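Local atomic coordinates of 4-hydroxybutyrate coenzyme A transferase (PDB entry 2OAS), a protein that probably transfers coenzyme A between carboxylic acids such as acetate and 4-hydroxybutyrate, and binds coenzyme A. Residues A[307-312]-A[365-370]; A[330-335]-A[373-378]. All coordinates share one frame; numbering follows the deposited sequence.

Contact 1 of 2, residues A[307-312]-A[365-370]; sequences ALQVDL and SVLSPG. With COA (coenzyme A), chain C.
The side chain of Gln-309 runs out extended from its strand, CG anti to the backbone N (chi1 176°), and lays its amide across Ser-368, meeting both its backbone N and its hydroxyl. OE1 accepts a bond from Ser-368 N at 3.0 Å; the bond is nearly straight, but the donor stands above the carbonyl plane. Through NE2 the same amide reaches Ser-368 OG, 3.1 Å away and close to the amide plane, so two bonds fix the rotation of the group. Leu-367 slides past Gln-309 in the opposite direction and sets CD1 obliquely against Asp-311, 3.5 Å from its CB. Further along, CG of Leu-312 rests on Ser-365 CA. An alanine in place of Gln-309 would lose both amide bonds and would probably loosen the loop at Ser-368 beside the coenzyme A pocket. On the ligand side, Leu-308 O accepts a hydrogen bond from the adenine amino group N6A at 2.6 Å, and Leu-308 CD2 packs on CDP of the pantetheine part. A classic beta bulge sets Leu-308 and Gln-309 opposite the single residue Cys-317, strand 363-364 flanks 309-311 on its other edge, and helices 397-405 and 410-422 pack on Leu-312.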
ATOM      1  N   ALA A 307      -4.807 -10.002 -11.848  1.00 32.33           N
ATOM      2  CA  ALA A 307      -5.901  -9.156 -11.399  1.00 31.90           C
ATOM      3  C   ALA A 307      -7.226  -9.501 -12.091  1.00 31.22           C
ATOM      4  O   ALA A 307      -7.254 -10.170 -13.113  1.00 29.94           O
ATOM      5  CB  ALA A 307      -5.560  -7.706 -11.642  1.00 29.57           C
ATOM      6  N   LEU A 308      -8.317  -9.021 -11.517  1.00 31.69           N
ATOM      7  CA  LEU A 308      -9.634  -9.258 -12.064  1.00 31.58           C
ATOM      8  C   LEU A 308     -10.095  -8.094 -12.933  1.00 30.73           C
ATOM      9  O   LEU A 308     -10.623  -8.299 -14.010  1.00 30.71           O
ATOM     10  CB  LEU A 308     -10.641  -9.460 -10.931  1.00 31.46           C
ATOM     11  CG  LEU A 308     -10.331 -10.654 -10.032  1.00 32.39           C
ATOM     12  CD1 LEU A 308     -11.170 -10.558  -8.774  1.00 31.80           C
ATOM     13  CD2 LEU A 308     -10.572 -11.964 -10.784  1.00 31.13           C
ATOM     14  N   GLN A 309      -9.902  -6.874 -12.459  1.00 30.48           N
ATOM     15  CA  GLN A 309     -10.319  -5.693 -13.215  1.00 32.11           C
ATOM     16  C   GLN A 309      -9.378  -4.508 -12.982  1.00 32.31           C
ATOM     17  O   GLN A 309      -8.941  -4.245 -11.856  1.00 31.04           O
ATOM     18  CB  GLN A 309     -11.748  -5.310 -12.818  1.00 33.82           C
ATOM     19  CG  GLN A 309     -12.298  -4.029 -13.445  1.00 36.63           C
ATOM     20  CD  GLN A 309     -13.726  -3.701 -12.959  1.00 39.35           C
ATOM     21  OE1 GLN A 309     -13.960  -3.491 -11.758  1.00 38.58           O
ATOM     22  NE2 GLN A 309     -14.676  -3.666 -13.892  1.00 38.02           N
ATOM     23  N   VAL A 310      -9.071  -3.794 -14.064  1.00 32.88           N
ATOM     24  CA  VAL A 310      -8.192  -2.624 -14.007  1.00 32.02           C
ATOM     25  C   VAL A 310      -8.835  -1.438 -14.724  1.00 32.26           C
ATOM     26  O   VAL A 310      -9.339  -1.597 -15.837  1.00 33.30           O
ATOM     27  CB  VAL A 310      -6.859  -2.916 -14.696  1.00 32.50           C
ATOM     28  CG1 VAL A 310      -5.911  -1.767 -14.468  1.00 29.94           C
ATOM     29  CG2 VAL A 310      -6.275  -4.235 -14.180  1.00 32.36           C
ATOM     30  N   ASP A 311      -8.807  -0.255 -14.109  1.00 31.17           N
ATOM     31  CA  ASP A 311      -9.397   0.920 -14.742  1.00 32.73           C
ATOM     32  C   ASP A 311      -8.383   1.669 -15.608  1.00 30.59           C
ATOM     33  O   ASP A 311      -7.180   1.438 -15.503  1.00 29.04           O
ATOM     34  CB  ASP A 311     -10.016   1.867 -13.693  1.00 34.69           C
ATOM     35  CG  ASP A 311      -8.976   2.590 -12.851  1.00 38.77           C
ATOM     36  OD1 ASP A 311      -7.765   2.381 -13.077  1.00 42.89           O
ATOM     37  OD2 ASP A 311      -9.369   3.367 -11.951  1.00 38.34           O
ATOM     38  N   LEU A 312      -8.864   2.563 -16.461  1.00 29.49           N
ATOM     39  CA  LEU A 312      -7.976   3.299 -17.354  1.00 27.99           C
ATOM     40  C   LEU A 312      -6.948   4.120 -16.618  1.00 27.88           C
ATOM     41  O   LEU A 312      -6.092   4.747 -17.233  1.00 27.39           O
ATOM     42  CB  LEU A 312      -8.780   4.232 -18.269  1.00 27.20           C
ATOM     43  CG  LEU A 312      -9.675   3.518 -19.278  1.00 27.60           C
ATOM     44  CD1 LEU A 312     -10.484   4.516 -20.090  1.00 26.91           C
ATOM     45  CD2 LEU A 312      -8.786   2.670 -20.177  1.00 27.71           C
ATOM     46  N   SER A 365     -13.205   1.259 -18.127  1.00 39.50           N
ATOM     47  CA  SER A 365     -12.951   2.680 -18.001  1.00 40.25           C
ATOM     48  C   SER A 365     -12.942   3.040 -16.513  1.00 39.43           C
ATOM     49  O   SER A 365     -12.185   3.901 -16.075  1.00 38.55           O
ATOM     50  CB  SER A 365     -14.031   3.472 -18.732  1.00 41.38           C
ATOM     51  OG  SER A 365     -15.302   3.179 -18.190  1.00 44.99           O
ATOM     52  N   VAL A 366     -13.781   2.368 -15.736  1.00 39.41           N
ATOM     53  CA  VAL A 366     -13.834   2.628 -14.315  1.00 39.44           C
ATOM     54  C   VAL A 366     -14.167   1.338 -13.592  1.00 40.07           C
ATOM     55  O   VAL A 366     -14.831   0.456 -14.138  1.00 41.51           O
ATOM     56  CB  VAL A 366     -14.898   3.704 -13.976  1.00 40.82           C
ATOM     57  CG1 VAL A 366     -16.295   3.154 -14.195  1.00 39.55           C
ATOM     58  CG2 VAL A 366     -14.727   4.166 -12.556  1.00 40.71           C
ATOM     59  N   LEU A 367     -13.688   1.215 -12.365  1.00 39.71           N
ATOM     60  CA  LEU A 367     -13.946   0.021 -11.586  1.00 38.84           C
ATOM     61  C   LEU A 367     -15.424  -0.083 -11.225  1.00 37.72           C
ATOM     62  O   LEU A 367     -16.073   0.923 -10.964  1.00 37.37           O
ATOM     63  CB  LEU A 367     -13.090   0.035 -10.319  1.00 36.48           C
ATOM     64  CG  LEU A 367     -11.879  -0.898 -10.303  1.00 37.94           C
ATOM     65  CD1 LEU A 367     -11.062  -0.768 -11.581  1.00 36.86           C
ATOM     66  CD2 LEU A 367     -11.034  -0.561  -9.087  1.00 36.98           C
ATOM     67  N   SER A 368     -15.947  -1.305 -11.228  1.00 37.86           N
ATOM     68  CA  SER A 368     -17.345  -1.551 -10.895  1.00 38.72           C
ATOM     69  C   SER A 368     -17.670  -1.019  -9.499  1.00 38.86           C
ATOM     70  O   SER A 368     -16.846  -1.084  -8.593  1.00 39.14           O
ATOM     71  CB  SER A 368     -17.640  -3.048 -10.942  1.00 38.14           C
ATOM     72  OG  SER A 368     -17.247  -3.604 -12.183  1.00 40.10           O
ATOM     73  N   PRO A 369     -18.888  -0.501  -9.311  1.00 37.97           N
ATOM     74  CA  PRO A 369     -19.281   0.031  -8.004  1.00 37.65           C
ATOM     75  C   PRO A 369     -18.938  -0.906  -6.849  1.00 36.10           C
ATOM     76  O   PRO A 369     -19.418  -2.042  -6.788  1.00 37.13           O
ATOM     77  CB  PRO A 369     -20.789   0.232  -8.157  1.00 36.41           C
ATOM     78  CG  PRO A 369     -20.938   0.536  -9.621  1.00 36.53           C
ATOM     79  CD  PRO A 369     -20.029  -0.492 -10.244  1.00 37.27           C
ATOM     80  N   GLY A 370     -18.102  -0.427  -5.942  1.00 34.48           N
ATOM     81  CA  GLY A 370     -17.730  -1.221  -4.786  1.00 33.96           C
ATOM     82  C   GLY A 370     -16.578  -2.178  -4.999  1.00 33.67           C
ATOM     83  O   GLY A 370     -16.248  -2.950  -4.102  1.00 35.56           O
TER
HETATM   84  N1A COA C 501     -15.522  -9.076 -14.620  1.00 61.29           N
HETATM   85  C2A COA C 501     -16.509 -10.154 -14.632  1.00 61.98           C
HETATM   86  N3A COA C 501     -15.932 -11.504 -14.474  1.00 61.87           N
HETATM   87  C4A COA C 501     -14.482 -11.734 -14.341  1.00 62.27           C
HETATM   88  C5A COA C 501     -13.519 -10.661 -14.316  1.00 62.79           C
HETATM   89  C6A COA C 501     -14.072  -9.296 -14.483  1.00 61.78           C
HETATM   90  N6A COA C 501     -13.210  -8.173 -14.489  1.00 60.23           N
HETATM   91  N7A COA C 501     -12.237 -11.166 -14.176  1.00 62.96           N
HETATM   92  C8A COA C 501     -12.418 -12.557 -14.089  1.00 63.13           C
HETATM   93  N9A COA C 501     -13.778 -12.930 -14.180  1.00 63.18           N
HETATM   94  C1B COA C 501     -14.357 -14.258 -14.144  1.00 64.39           C
HETATM   95  C2B COA C 501     -13.862 -15.342 -15.151  1.00 65.05           C
HETATM   96  O2B COA C 501     -14.800 -15.646 -16.121  1.00 65.31           O
HETATM   97  C3B COA C 501     -13.439 -16.553 -14.321  1.00 66.26           C
HETATM   98  O3B COA C 501     -14.153 -17.752 -14.758  1.00 69.91           O
HETATM   99  P3B COA C 501     -13.949 -19.182 -14.110  1.00 72.29           P
HETATM  100  O7A COA C 501     -12.555 -19.669 -14.115  1.00 73.24           O
HETATM  101  O8A COA C 501     -14.418 -19.145 -12.692  1.00 72.41           O
HETATM  102  O9A COA C 501     -14.804 -20.125 -14.817  1.00 72.10           O
HETATM  103  C4B COA C 501     -13.666 -16.207 -12.898  1.00 64.41           C
HETATM  104  O4B COA C 501     -14.202 -14.875 -12.813  1.00 63.86           O
HETATM  105  C5B COA C 501     -12.222 -16.500 -12.308  1.00 62.82           C
HETATM  106  O5B COA C 501     -11.233 -15.624 -12.875  1.00 60.28           O
HETATM  107  P1A COA C 501      -9.632 -15.966 -13.152  1.00 59.48           P
HETATM  108  O1A COA C 501      -9.411 -17.112 -13.990  1.00 60.50           O
HETATM  109  O2A COA C 501      -8.911 -14.794 -13.781  1.00 59.13           O
HETATM  110  O3A COA C 501      -9.101 -16.200 -11.684  1.00 59.59           O
HETATM  111  P2A COA C 501      -7.620 -16.534 -11.342  1.00 60.33           P
HETATM  112  O4A COA C 501      -7.563 -17.824 -10.661  1.00 61.11           O
HETATM  113  O5A COA C 501      -6.799 -16.608 -12.536  1.00 59.29           O
HETATM  114  O6A COA C 501      -6.930 -15.485 -10.579  1.00 60.07           O
HETATM  115  CBP COA C 501      -6.783 -13.429  -9.115  1.00 57.18           C
HETATM  116  CCP COA C 501      -6.809 -14.065 -10.622  1.00 58.07           C
HETATM  117  CDP COA C 501      -8.281 -13.803  -8.835  1.00 56.31           C
HETATM  118  CEP COA C 501      -6.629 -11.847  -9.159  1.00 56.41           C
HETATM  119  CAP COA C 501      -5.752 -14.234  -8.054  1.00 56.44           C
HETATM  120  OAP COA C 501      -4.462 -13.929  -8.668  1.00 55.72           O
HETATM  121  C9P COA C 501      -5.742 -13.665  -6.631  1.00 55.69           C
HETATM  122  O9P COA C 501      -6.316 -14.300  -5.759  1.00 54.38           O
HETATM  123  N8P COA C 501      -5.051 -12.447  -6.411  1.00 56.32           N
HETATM  124  C7P COA C 501      -4.823 -11.644  -5.217  1.00 55.65           C
HETATM  125  C6P COA C 501      -3.331 -11.353  -4.814  1.00 55.85           C
HETATM  126  C5P COA C 501      -2.670 -12.397  -4.010  1.00 56.48           C
HETATM  127  O5P COA C 501      -1.946 -12.088  -3.057  1.00 57.13           O
HETATM  128  N4P COA C 501      -2.951 -13.749  -4.419  1.00 58.14           N
HETATM  129  C3P COA C 501      -2.520 -15.033  -3.885  1.00 59.42           C
HETATM  130  C2P COA C 501      -0.975 -15.214  -3.640  1.00 59.96           C
HETATM  131  S1P COA C 501      -0.579 -15.757  -1.953  1.00 60.53           S

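Contact 2 of 2, residues A[330-335]-A[373-378]. With COA (coenzyme A), chain C.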
ATOM      1  N   GLY A 330      -4.422 -10.881  -0.043  1.00 35.20           N
ATOM      2  CA  GLY A 330      -3.214 -11.676  -0.161  1.00 36.96           C
ATOM      3  C   GLY A 330      -1.932 -10.898   0.068  1.00 37.09           C
ATOM      4  O   GLY A 330      -1.731 -10.302   1.125  1.00 36.67           O
ATOM      5  N   GLY A 331      -1.047 -10.904  -0.917  1.00 38.12           N
ATOM      6  CA  GLY A 331       0.199 -10.191  -0.745  1.00 40.27           C
ATOM      7  C   GLY A 331       0.802  -9.689  -2.033  1.00 40.97           C
ATOM      8  O   GLY A 331       2.010  -9.545  -2.127  1.00 42.86           O
ATOM      9  N   GLN A 332      -0.027  -9.414  -3.027  1.00 42.73           N
ATOM     10  CA  GLN A 332       0.493  -8.925  -4.295  1.00 44.09           C
ATOM     11  C   GLN A 332       0.967  -7.481  -4.145  1.00 43.67           C
ATOM     12  O   GLN A 332       1.904  -7.054  -4.813  1.00 42.85           O
ATOM     13  CB  GLN A 332      -0.584  -8.979  -5.382  1.00 43.43           C
ATOM     14  CG  GLN A 332      -1.686  -7.961  -5.182  1.00 44.28           C
ATOM     15  CD  GLN A 332      -2.545  -7.752  -6.415  1.00 43.53           C
ATOM     16  OE1 GLN A 332      -3.389  -6.855  -6.448  1.00 42.61           O
ATOM     17  NE2 GLN A 332      -2.340  -8.578  -7.430  1.00 44.83           N
HETATM   18  N   MSE A 333       0.318  -6.733  -3.263  1.00 43.76           N
HETATM   19  CA  MSE A 333       0.677  -5.337  -3.077  1.00 45.11           C
HETATM   20  C   MSE A 333       2.055  -5.199  -2.446  1.00 43.42           C
HETATM   21  O   MSE A 333       2.903  -4.451  -2.923  1.00 41.65           O
HETATM   22  CB  MSE A 333      -0.363  -4.650  -2.207  1.00 48.38           C
HETATM   23  CG  MSE A 333      -0.249  -3.150  -2.233  1.00 52.34           C
HETATM   24 SE   MSE A 333      -1.239  -2.359  -0.786  1.00 58.69          SE
HETATM   25  CE  MSE A 333       0.098  -2.565   0.580  1.00 57.19           C
ATOM     26  N   ASP A 334       2.269  -5.925  -1.355  1.00 42.47           N
ATOM     27  CA  ASP A 334       3.549  -5.903  -0.659  1.00 39.13           C
ATOM     28  C   ASP A 334       4.679  -6.273  -1.618  1.00 38.03           C
ATOM     29  O   ASP A 334       5.751  -5.672  -1.577  1.00 37.34           O
ATOM     30  CB  ASP A 334       3.513  -6.873   0.515  1.00 39.48           C
ATOM     31  CG  ASP A 334       2.757  -6.320   1.712  1.00 41.05           C
ATOM     32  OD1 ASP A 334       2.496  -7.097   2.648  1.00 44.13           O
ATOM     33  OD2 ASP A 334       2.430  -5.116   1.730  1.00 39.78           O
ATOM     34  N   PHE A 335       4.434  -7.259  -2.482  1.00 35.77           N
ATOM     35  CA  PHE A 335       5.439  -7.694  -3.453  1.00 35.84           C
ATOM     36  C   PHE A 335       5.673  -6.675  -4.558  1.00 35.13           C
ATOM     37  O   PHE A 335       6.782  -6.553  -5.087  1.00 36.03           O
ATOM     38  CB  PHE A 335       5.038  -9.033  -4.078  1.00 34.16           C
ATOM     39  CG  PHE A 335       5.473 -10.216  -3.279  1.00 34.23           C
ATOM     40  CD1 PHE A 335       6.825 -10.521  -3.152  1.00 33.76           C
ATOM     41  CD2 PHE A 335       4.547 -11.006  -2.630  1.00 32.75           C
ATOM     42  CE1 PHE A 335       7.246 -11.602  -2.379  1.00 33.55           C
ATOM     43  CE2 PHE A 335       4.957 -12.084  -1.855  1.00 34.97           C
ATOM     44  CZ  PHE A 335       6.313 -12.382  -1.731  1.00 32.83           C
ATOM     45  N   VAL A 373     -10.282  -2.421  -4.217  1.00 32.99           N
ATOM     46  CA  VAL A 373      -8.979  -2.053  -4.751  1.00 32.72           C
ATOM     47  C   VAL A 373      -7.906  -2.744  -3.905  1.00 31.49           C
ATOM     48  O   VAL A 373      -7.844  -2.531  -2.700  1.00 31.93           O
ATOM     49  CB  VAL A 373      -8.757  -0.535  -4.682  1.00 33.03           C
ATOM     50  CG1 VAL A 373      -7.293  -0.214  -4.966  1.00 32.53           C
ATOM     51  CG2 VAL A 373      -9.667   0.164  -5.654  1.00 32.75           C
ATOM     52  N   VAL A 374      -7.081  -3.577  -4.525  1.00 30.77           N
ATOM     53  CA  VAL A 374      -6.015  -4.264  -3.787  1.00 31.36           C
ATOM     54  C   VAL A 374      -4.696  -3.512  -3.974  1.00 31.17           C
ATOM     55  O   VAL A 374      -3.955  -3.292  -3.020  1.00 32.36           O
ATOM     56  CB  VAL A 374      -5.848  -5.726  -4.273  1.00 31.59           C
ATOM     57  CG1 VAL A 374      -4.699  -6.410  -3.526  1.00 31.06           C
ATOM     58  CG2 VAL A 374      -7.145  -6.485  -4.038  1.00 29.11           C
ATOM     59  N   THR A 375      -4.425  -3.111  -5.212  1.00 31.47           N
ATOM     60  CA  THR A 375      -3.223  -2.371  -5.555  1.00 31.13           C
ATOM     61  C   THR A 375      -3.670  -1.039  -6.162  1.00 31.11           C
ATOM     62  O   THR A 375      -4.488  -1.002  -7.073  1.00 29.09           O
ATOM     63  CB  THR A 375      -2.385  -3.162  -6.568  1.00 32.13           C
ATOM     64  OG1 THR A 375      -2.006  -4.405  -5.983  1.00 34.13           O
ATOM     65  CG2 THR A 375      -1.149  -2.395  -6.964  1.00 33.37           C
ATOM     66  N   THR A 376      -3.112   0.048  -5.648  1.00 30.95           N
ATOM     67  CA  THR A 376      -3.482   1.384  -6.073  1.00 31.05           C
ATOM     68  C   THR A 376      -2.705   1.921  -7.264  1.00 32.66           C
ATOM     69  O   THR A 376      -1.711   1.335  -7.687  1.00 33.61           O
ATOM     70  CB  THR A 376      -3.311   2.355  -4.902  1.00 30.65           C
ATOM     71  OG1 THR A 376      -1.927   2.425  -4.543  1.00 31.92           O
ATOM     72  CG2 THR A 376      -4.087   1.857  -3.691  1.00 29.47           C
ATOM     73  N   ARG A 377      -3.181   3.042  -7.805  1.00 33.05           N
ATOM     74  CA  ARG A 377      -2.537   3.721  -8.929  1.00 32.89           C
ATOM     75  C   ARG A 377      -1.041   3.861  -8.705  1.00 33.11           C
ATOM     76  O   ARG A 377      -0.232   3.421  -9.516  1.00 34.17           O
ATOM     77  CB  ARG A 377      -3.048   5.144  -9.075  1.00 32.56           C
ATOM     78  CG  ARG A 377      -4.446   5.309  -9.477  1.00 32.42           C
ATOM     79  CD  ARG A 377      -4.846   6.758  -9.293  1.00 33.05           C
ATOM     80  NE  ARG A 377      -6.121   7.009  -9.948  1.00 37.18           N
ATOM     81  CZ  ARG A 377      -6.929   8.020  -9.665  1.00 38.58           C
ATOM     82  NH1 ARG A 377      -6.610   8.902  -8.726  1.00 38.44           N
ATOM     83  NH2 ARG A 377      -8.069   8.137 -10.322  1.00 41.05           N
ATOM     84  N   ALA A 378      -0.693   4.513  -7.601  1.00 33.17           N
ATOM     85  CA  ALA A 378       0.703   4.791  -7.253  1.00 33.05           C
ATOM     86  C   ALA A 378       1.601   3.566  -7.205  1.00 31.49           C
ATOM     87  O   ALA A 378       2.809   3.673  -7.393  1.00 30.10           O
ATOM     88  CB  ALA A 378       0.756   5.539  -5.914  1.00 32.85           C
TER
HETATM   89  N1A COA C 501     -15.522  -9.076 -14.620  1.00 61.29           N
HETATM   90  C2A COA C 501     -16.509 -10.154 -14.632  1.00 61.98           C
HETATM   91  N3A COA C 501     -15.932 -11.504 -14.474  1.00 61.87           N
HETATM   92  C4A COA C 501     -14.482 -11.734 -14.341  1.00 62.27           C
HETATM   93  C5A COA C 501     -13.519 -10.661 -14.316  1.00 62.79           C
HETATM   94  C6A COA C 501     -14.072  -9.296 -14.483  1.00 61.78           C
HETATM   95  N6A COA C 501     -13.210  -8.173 -14.489  1.00 60.23           N
HETATM   96  N7A COA C 501     -12.237 -11.166 -14.176  1.00 62.96           N
HETATM   97  C8A COA C 501     -12.418 -12.557 -14.089  1.00 63.13           C
HETATM   98  N9A COA C 501     -13.778 -12.930 -14.180  1.00 63.18           N
HETATM   99  C1B COA C 501     -14.357 -14.258 -14.144  1.00 64.39           C
HETATM  100  C2B COA C 501     -13.862 -15.342 -15.151  1.00 65.05           C
HETATM  101  O2B COA C 501     -14.800 -15.646 -16.121  1.00 65.31           O
HETATM  102  C3B COA C 501     -13.439 -16.553 -14.321  1.00 66.26           C
HETATM  103  O3B COA C 501     -14.153 -17.752 -14.758  1.00 69.91           O
HETATM  104  P3B COA C 501     -13.949 -19.182 -14.110  1.00 72.29           P
HETATM  105  O7A COA C 501     -12.555 -19.669 -14.115  1.00 73.24           O
HETATM  106  O8A COA C 501     -14.418 -19.145 -12.692  1.00 72.41           O
HETATM  107  O9A COA C 501     -14.804 -20.125 -14.817  1.00 72.10           O
HETATM  108  C4B COA C 501     -13.666 -16.207 -12.898  1.00 64.41           C
HETATM  109  O4B COA C 501     -14.202 -14.875 -12.813  1.00 63.86           O
HETATM  110  C5B COA C 501     -12.222 -16.500 -12.308  1.00 62.82           C
HETATM  111  O5B COA C 501     -11.233 -15.624 -12.875  1.00 60.28           O
HETATM  112  P1A COA C 501      -9.632 -15.966 -13.152  1.00 59.48           P
HETATM  113  O1A COA C 501      -9.411 -17.112 -13.990  1.00 60.50           O
HETATM  114  O2A COA C 501      -8.911 -14.794 -13.781  1.00 59.13           O
HETATM  115  O3A COA C 501      -9.101 -16.200 -11.684  1.00 59.59           O
HETATM  116  P2A COA C 501      -7.620 -16.534 -11.342  1.00 60.33           P
HETATM  117  O4A COA C 501      -7.563 -17.824 -10.661  1.00 61.11           O
HETATM  118  O5A COA C 501      -6.799 -16.608 -12.536  1.00 59.29           O
HETATM  119  O6A COA C 501      -6.930 -15.485 -10.579  1.00 60.07           O
HETATM  120  CBP COA C 501      -6.783 -13.429  -9.115  1.00 57.18           C
HETATM  121  CCP COA C 501      -6.809 -14.065 -10.622  1.00 58.07           C
HETATM  122  CDP COA C 501      -8.281 -13.803  -8.835  1.00 56.31           C
HETATM  123  CEP COA C 501      -6.629 -11.847  -9.159  1.00 56.41           C
HETATM  124  CAP COA C 501      -5.752 -14.234  -8.054  1.00 56.44           C
HETATM  125  OAP COA C 501      -4.462 -13.929  -8.668  1.00 55.72           O
HETATM  126  C9P COA C 501      -5.742 -13.665  -6.631  1.00 55.69           C
HETATM  127  O9P COA C 501      -6.316 -14.300  -5.759  1.00 54.38           O
HETATM  128  N8P COA C 501      -5.051 -12.447  -6.411  1.00 56.32           N
HETATM  129  C7P COA C 501      -4.823 -11.644  -5.217  1.00 55.65           C
HETATM  130  C6P COA C 501      -3.331 -11.353  -4.814  1.00 55.85           C
HETATM  131  C5P COA C 501      -2.670 -12.397  -4.010  1.00 56.48           C
HETATM  132  O5P COA C 501      -1.946 -12.088  -3.057  1.00 57.13           O
HETATM  133  N4P COA C 501      -2.951 -13.749  -4.419  1.00 58.14           N
HETATM  134  C3P COA C 501      -2.520 -15.033  -3.885  1.00 59.42           C
HETATM  135  C2P COA C 501      -0.975 -15.214  -3.640  1.00 59.96           C
HETATM  136  S1P COA C 501      -0.579 -15.757  -1.953  1.00 60.53           S
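Gln-332 holds CG in the crowded position between its backbone N and carbonyl carbon (chi1 70°) and then extends, which carries its amide from the first turn of the helix to Val-374 and Thr-375. Thr-375 in turn has OG1 anti to its carbonyl carbon, beside the backbone N (chi1 -61°), and so directs the hydroxyl at that amide. Thr-375 OG1 donates to Gln-332 OE1 at 2.9 Å, approaching from above the carbonyl plane, 54° out of it. Val-374, with CG1 anti to the backbone N, crosses the glutamine at about a right angle and brings CG1 to 3.2 Å from Gln-332 OE1. At the other end of the amide, NE2 is hydrogen-bonded to Ser-306 O, so both polar atoms of this buried group have partners and its flip is settled. The selenomethionine Met-333 starts toward the 373-378 segment but bends at chi3, its SE lying 3.6 Å from Val-374 O and its end leading away.

Coenzyme A lies against the start of the helix. Gly-331, at the N-cap position, donates its N-H to the pantetheine carbonyl, with N and O5P 2.6 Å apart in a nearly straight bond, and Gln-332 CB packs on C6P at 3.7 Å. The helix end would probably add to the polarisation of that carbonyl. At Gly-330 a side chain would collide with O5P, and its positive phi also favours glycine. Glu-233, the covalent attachment site for CoA, has its side chain about 6 Å from that of Gln-332.

Backbone hydrogen bonds of Val-374 and Thr-375 to Val-316 pair this strand with 316-317, with a classic bulge at that point. Helix 332-341 thus packs by its first turn against the strand outermost in this chain's four-stranded sheet, and Met-333 also meets His-379 of the second subunit.

From the N terminus, the chain reaches 307-312 just after strand 301-305, then 330-335 at the start of helix 332-341, and returns through 365-370 and 373-378. Contact 1 closes a loop of 52 intervening residues and contact 2 one of 37. Because the segments alternate, the two loops cross. Both contacts involve the four-stranded mixed sheet: contact 1 joins strand 309-311 to the loop after strand 363-364, while contact 2 brings a helix start to strand 373-375, outermost within this chain. Their centres are about 14 Å apart, and Leu-367 CD2 meets Val-373 CG2. Coenzyme A spans both, its adenine and the dimethyl part of the pantetheine at contact 1, the arm farther toward the thiol at contact 2.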